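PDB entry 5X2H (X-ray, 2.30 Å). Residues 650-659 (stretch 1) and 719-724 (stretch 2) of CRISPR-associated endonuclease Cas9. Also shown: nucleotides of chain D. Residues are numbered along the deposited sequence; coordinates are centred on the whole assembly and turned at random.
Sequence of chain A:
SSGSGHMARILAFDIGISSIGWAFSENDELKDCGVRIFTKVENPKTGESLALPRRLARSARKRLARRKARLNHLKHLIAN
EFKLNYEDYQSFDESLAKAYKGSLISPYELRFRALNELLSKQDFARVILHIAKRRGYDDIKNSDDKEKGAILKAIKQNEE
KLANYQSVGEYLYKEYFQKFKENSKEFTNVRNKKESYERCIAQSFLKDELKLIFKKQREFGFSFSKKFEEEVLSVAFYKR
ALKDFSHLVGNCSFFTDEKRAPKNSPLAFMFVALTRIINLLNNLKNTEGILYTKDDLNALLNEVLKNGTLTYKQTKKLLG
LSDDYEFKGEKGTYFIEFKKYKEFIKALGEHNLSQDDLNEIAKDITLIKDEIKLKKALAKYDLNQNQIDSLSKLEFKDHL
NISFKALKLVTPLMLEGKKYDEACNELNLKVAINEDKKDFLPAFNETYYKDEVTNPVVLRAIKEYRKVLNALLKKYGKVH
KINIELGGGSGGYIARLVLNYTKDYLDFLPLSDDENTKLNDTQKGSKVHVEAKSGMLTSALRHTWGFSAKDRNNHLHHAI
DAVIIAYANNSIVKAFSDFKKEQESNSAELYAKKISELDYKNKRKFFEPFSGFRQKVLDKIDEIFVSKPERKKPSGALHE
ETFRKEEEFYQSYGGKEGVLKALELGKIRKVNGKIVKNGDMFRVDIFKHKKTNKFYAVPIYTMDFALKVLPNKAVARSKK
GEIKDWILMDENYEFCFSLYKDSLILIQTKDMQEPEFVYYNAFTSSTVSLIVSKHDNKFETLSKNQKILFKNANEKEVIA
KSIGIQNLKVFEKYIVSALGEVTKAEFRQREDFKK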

# COMPACT_ATOMS: atom_id res chain seq x y z
N TYR A 650 21.68 7.06 -29.78
CA TYR A 650 22.65 7.01 -30.88
C TYR A 650 23.91 7.80 -30.55
O TYR A 650 25.03 7.32 -30.76
CB TYR A 650 22.02 7.53 -32.17
CG TYR A 650 21.11 6.55 -32.87
CD1 TYR A 650 20.83 5.30 -32.31
CD2 TYR A 650 20.54 6.86 -34.10
CE1 TYR A 650 19.99 4.40 -32.95
CE2 TYR A 650 19.71 5.96 -34.75
CZ TYR A 650 19.44 4.74 -34.17
OH TYR A 650 18.62 3.85 -34.82
N GLN A 651 23.76 9.02 -30.02
CA GLN A 651 24.93 9.85 -29.75
C GLN A 651 25.78 9.27 -28.63
O GLN A 651 27.01 9.26 -28.73
CB GLN A 651 24.49 11.28 -29.41
CG GLN A 651 25.64 12.15 -28.91
CD GLN A 651 25.40 13.63 -29.16
OE1 GLN A 651 24.57 14.26 -28.50
NE2 GLN A 651 26.14 14.19 -30.11
N SER A 652 25.15 8.79 -27.56
CA SER A 652 25.92 8.32 -26.41
C SER A 652 26.54 6.95 -26.64
O SER A 652 27.67 6.70 -26.20
CB SER A 652 25.03 8.30 -25.17
OG SER A 652 25.72 7.78 -24.05
N TYR A 653 25.84 6.06 -27.33
CA TYR A 653 26.28 4.68 -27.46
C TYR A 653 27.01 4.38 -28.76
O TYR A 653 27.77 3.40 -28.82
CB TYR A 653 25.09 3.72 -27.31
CG TYR A 653 24.53 3.62 -25.90
CD1 TYR A 653 25.20 4.19 -24.83
CD2 TYR A 653 23.34 2.96 -25.65
CE1 TYR A 653 24.70 4.10 -23.55
CE2 TYR A 653 22.82 2.86 -24.37
CZ TYR A 653 23.51 3.44 -23.32
OH TYR A 653 23.01 3.35 -22.04
N GLY A 654 26.80 5.18 -29.81
CA GLY A 654 27.43 4.93 -31.09
C GLY A 654 26.48 4.40 -32.14
O GLY A 654 26.76 3.37 -32.77
N GLY A 655 25.36 5.08 -32.35
CA GLY A 655 24.41 4.71 -33.38
C GLY A 655 23.72 3.38 -33.12
O GLY A 655 23.60 2.91 -31.98
N LYS A 656 23.26 2.77 -34.22
CA LYS A 656 22.56 1.50 -34.14
C LYS A 656 23.45 0.40 -33.57
O LYS A 656 22.99 -0.45 -32.80
CB LYS A 656 22.04 1.08 -35.52
CG LYS A 656 20.80 1.81 -36.00
CD LYS A 656 20.41 1.31 -37.40
CE LYS A 656 19.42 2.24 -38.09
NZ LYS A 656 18.06 2.19 -37.50
N GLU A 657 24.73 0.40 -33.95
CA GLU A 657 25.64 -0.63 -33.49
C GLU A 657 25.81 -0.57 -31.98
O GLU A 657 25.91 -1.61 -31.31
CB GLU A 657 27.00 -0.50 -34.18
CG GLU A 657 26.94 -0.34 -35.70
CD GLU A 657 26.83 1.11 -36.13
OE1 GLU A 657 25.71 1.64 -36.17
OE2 GLU A 657 27.88 1.72 -36.43
N GLY A 658 25.85 0.64 -31.42
CA GLY A 658 26.01 0.78 -29.98
C GLY A 658 24.76 0.41 -29.22
O GLY A 658 24.85 -0.12 -28.10
N VAL A 659 23.59 0.68 -29.79
CA VAL A 659 22.34 0.33 -29.12
C VAL A 659 22.21 -1.18 -29.01
O VAL A 659 21.87 -1.72 -27.94
CB VAL A 659 21.14 0.95 -29.85
CG1 VAL A 659 19.84 0.34 -29.35
CG2 VAL A 659 21.13 2.46 -29.66
N LYS A 719 35.29 4.64 -24.34
CA LYS A 719 35.57 5.93 -24.94
C LYS A 719 34.31 6.79 -24.92
O LYS A 719 33.25 6.37 -24.46
CB LYS A 719 36.11 5.75 -26.36
CG LYS A 719 37.62 5.57 -26.43
CD LYS A 719 38.12 5.46 -27.86
CE LYS A 719 37.86 4.07 -28.42
NZ LYS A 719 38.26 3.97 -29.86
N LYS A 720 34.44 8.02 -25.43
CA LYS A 720 33.39 9.02 -25.26
C LYS A 720 32.06 8.55 -25.85
O LYS A 720 31.05 8.48 -25.14
CB LYS A 720 33.82 10.34 -25.90
N GLY A 721 32.05 8.21 -27.13
CA GLY A 721 30.79 7.93 -27.79
C GLY A 721 30.60 6.52 -28.31
O GLY A 721 30.01 6.33 -29.38
N GLU A 722 31.07 5.53 -27.56
CA GLU A 722 30.90 4.13 -27.96
C GLU A 722 30.91 3.26 -26.70
O GLU A 722 31.06 3.75 -25.58
CB GLU A 722 31.99 3.72 -28.96
CG GLU A 722 33.40 4.01 -28.50
CD GLU A 722 34.39 4.00 -29.64
OE1 GLU A 722 34.36 4.93 -30.47
OE2 GLU A 722 35.20 3.05 -29.72
N ILE A 723 30.73 1.96 -26.90
CA ILE A 723 30.65 1.00 -25.80
C ILE A 723 31.75 -0.04 -25.99
O ILE A 723 31.71 -0.82 -26.95
CB ILE A 723 29.27 0.32 -25.72
CG1 ILE A 723 28.17 1.38 -25.59
CG2 ILE A 723 29.22 -0.65 -24.55
CD1 ILE A 723 26.79 0.78 -25.45
N LYS A 724 32.72 -0.04 -25.08
CA LYS A 724 33.78 -1.04 -25.11
C LYS A 724 33.24 -2.39 -24.65
O LYS A 724 32.31 -2.47 -23.84
CB LYS A 724 34.94 -0.59 -24.23
CG LYS A 724 36.24 -1.36 -24.42
CD LYS A 724 37.33 -0.81 -23.49
CE LYS A 724 38.64 -1.56 -23.65
NZ LYS A 724 39.26 -1.31 -24.98
P DA D 5 25.09 5.34 -19.65
OP1 DA D 5 23.83 4.63 -20.00
OP2 DA D 5 26.39 4.65 -19.78
O5' DA D 5 25.14 6.68 -20.52
C5' DA D 5 23.99 7.51 -20.58
C4' DA D 5 24.34 8.96 -20.31
O4' DA D 5 24.64 9.13 -18.90
C3' DA D 5 25.55 9.49 -21.08
O3' DA D 5 25.18 10.63 -21.81
C2' DA D 5 26.59 9.81 -19.99
C1' DA D 5 25.71 10.03 -18.77
N9 DA D 5 26.38 9.75 -17.50
C8 DA D 5 26.90 8.55 -17.10
N7 DA D 5 27.44 8.58 -15.90
C5 DA D 5 27.24 9.88 -15.48
C6 DA D 5 27.58 10.55 -14.29
N6 DA D 5 28.21 9.96 -13.27
N1 DA D 5 27.25 11.85 -14.19
C2 DA D 5 26.62 12.44 -15.22
N3 DA D 5 26.24 11.91 -16.38
C4 DA D 5 26.59 10.62 -16.45
P DC D 6 26.22 11.33 -22.82
OP1 DC D 6 25.41 11.94 -23.89
OP2 DC D 6 27.28 10.34 -23.16
O5' DC D 6 26.87 12.49 -21.94
C5' DC D 6 26.04 13.50 -21.38
C4' DC D 6 26.81 14.39 -20.44
O4' DC D 6 27.22 13.63 -19.27
C3' DC D 6 28.09 15.01 -21.02
O3' DC D 6 28.09 16.41 -20.83
C2' DC D 6 29.22 14.33 -20.23
C1' DC D 6 28.52 14.03 -18.91
N1 DC D 6 29.16 12.92 -18.15
C2 DC D 6 29.54 13.14 -16.82
O2 DC D 6 29.34 14.24 -16.30
N3 DC D 6 30.12 12.12 -16.14
C4 DC D 6 30.32 10.94 -16.73
N4 DC D 6 30.90 9.97 -16.01
C5 DC D 6 29.94 10.71 -18.09
C6 DC D 6 29.36 11.72 -18.75

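The contact between the two stretches is small, burying 241 Å² in total, and no hydrogen bond crosses it among the modelled atoms. It rests instead on one apolar cluster and on close backbone packing around the end of the first helix.

The apolar part centres on Ile-723, which points its CA-to-CB bond toward the first stretch and contributes the largest covered area, 66 Å². With chi1 m and chi2 t, its side chain extends so that CD1 lies over one face of the Tyr-653 ring, 4.0 Å from the ring centroid and 25° off the normal, a CH-pi arrangement. Ile-723 CD1 is 3.7 Å from Tyr-653 CG, and the same methyl packs 3.4 Å from Gly-658 O. The apolar side chain suits this buried site, where CD1 meets both an aromatic face and the helix backbone. At Gly-658 a CB would clash with Tyr-653 O, 2.0 Å away, though it would keep 4.4 Å from Ile-723 CD1.

The backbone contacts follow the paired approach of Ser-652 to Gly-721 and of Tyr-653 to Glu-722. Tyr-653 O receives a CA-H...O contact from Glu-722 CA at 3.3 Å, with an angle of 159° at the hydrogen. Next to it, Ser-652 O lies 3.6 Å from Gly-721 C, and Gly-721 O comes within 3.4 Å of Gly-654 CA. Gly-654 N is also 3.4 Å from Gly-721 O, but the angle is too poor for a hydrogen bond; this amide instead donates to Tyr-650 O at 2.9 Å. Gly-654 has positive phi, and a CB would be jammed against the preceding carbonyl as well as lying only 3.2 Å from Gly-721 O. At Gly-721, by contrast, there is room for a CB.

Each stretch also has internal support. A type I turn from Lys-719 to Glu-722 shapes the second, accompanied by a salt bridge between Lys-719 NZ and Glu-722 OE2 at 3.2 Å. In the first, Gly-655 N, at 2.8 Å, joins Gly-654 N in donating to Tyr-650 O, and Gly-658 N bonds Gly-654 O at 3.2 Å.

The polar side-chain ends of Ser-652 and Tyr-653 serve the nucleic acid. Both CA-to-CB bonds point away from the second stretch, although Tyr-653 CB still touches it. Ser-652 OG donates to OP2 of DC6 at 3.1 Å, while Tyr-653 OH donates to OP1 of DA5 at 2.5 Å. Tyr-653 thus combines an apolar face for Ile-723 with a hydroxyl for the DNA backbone.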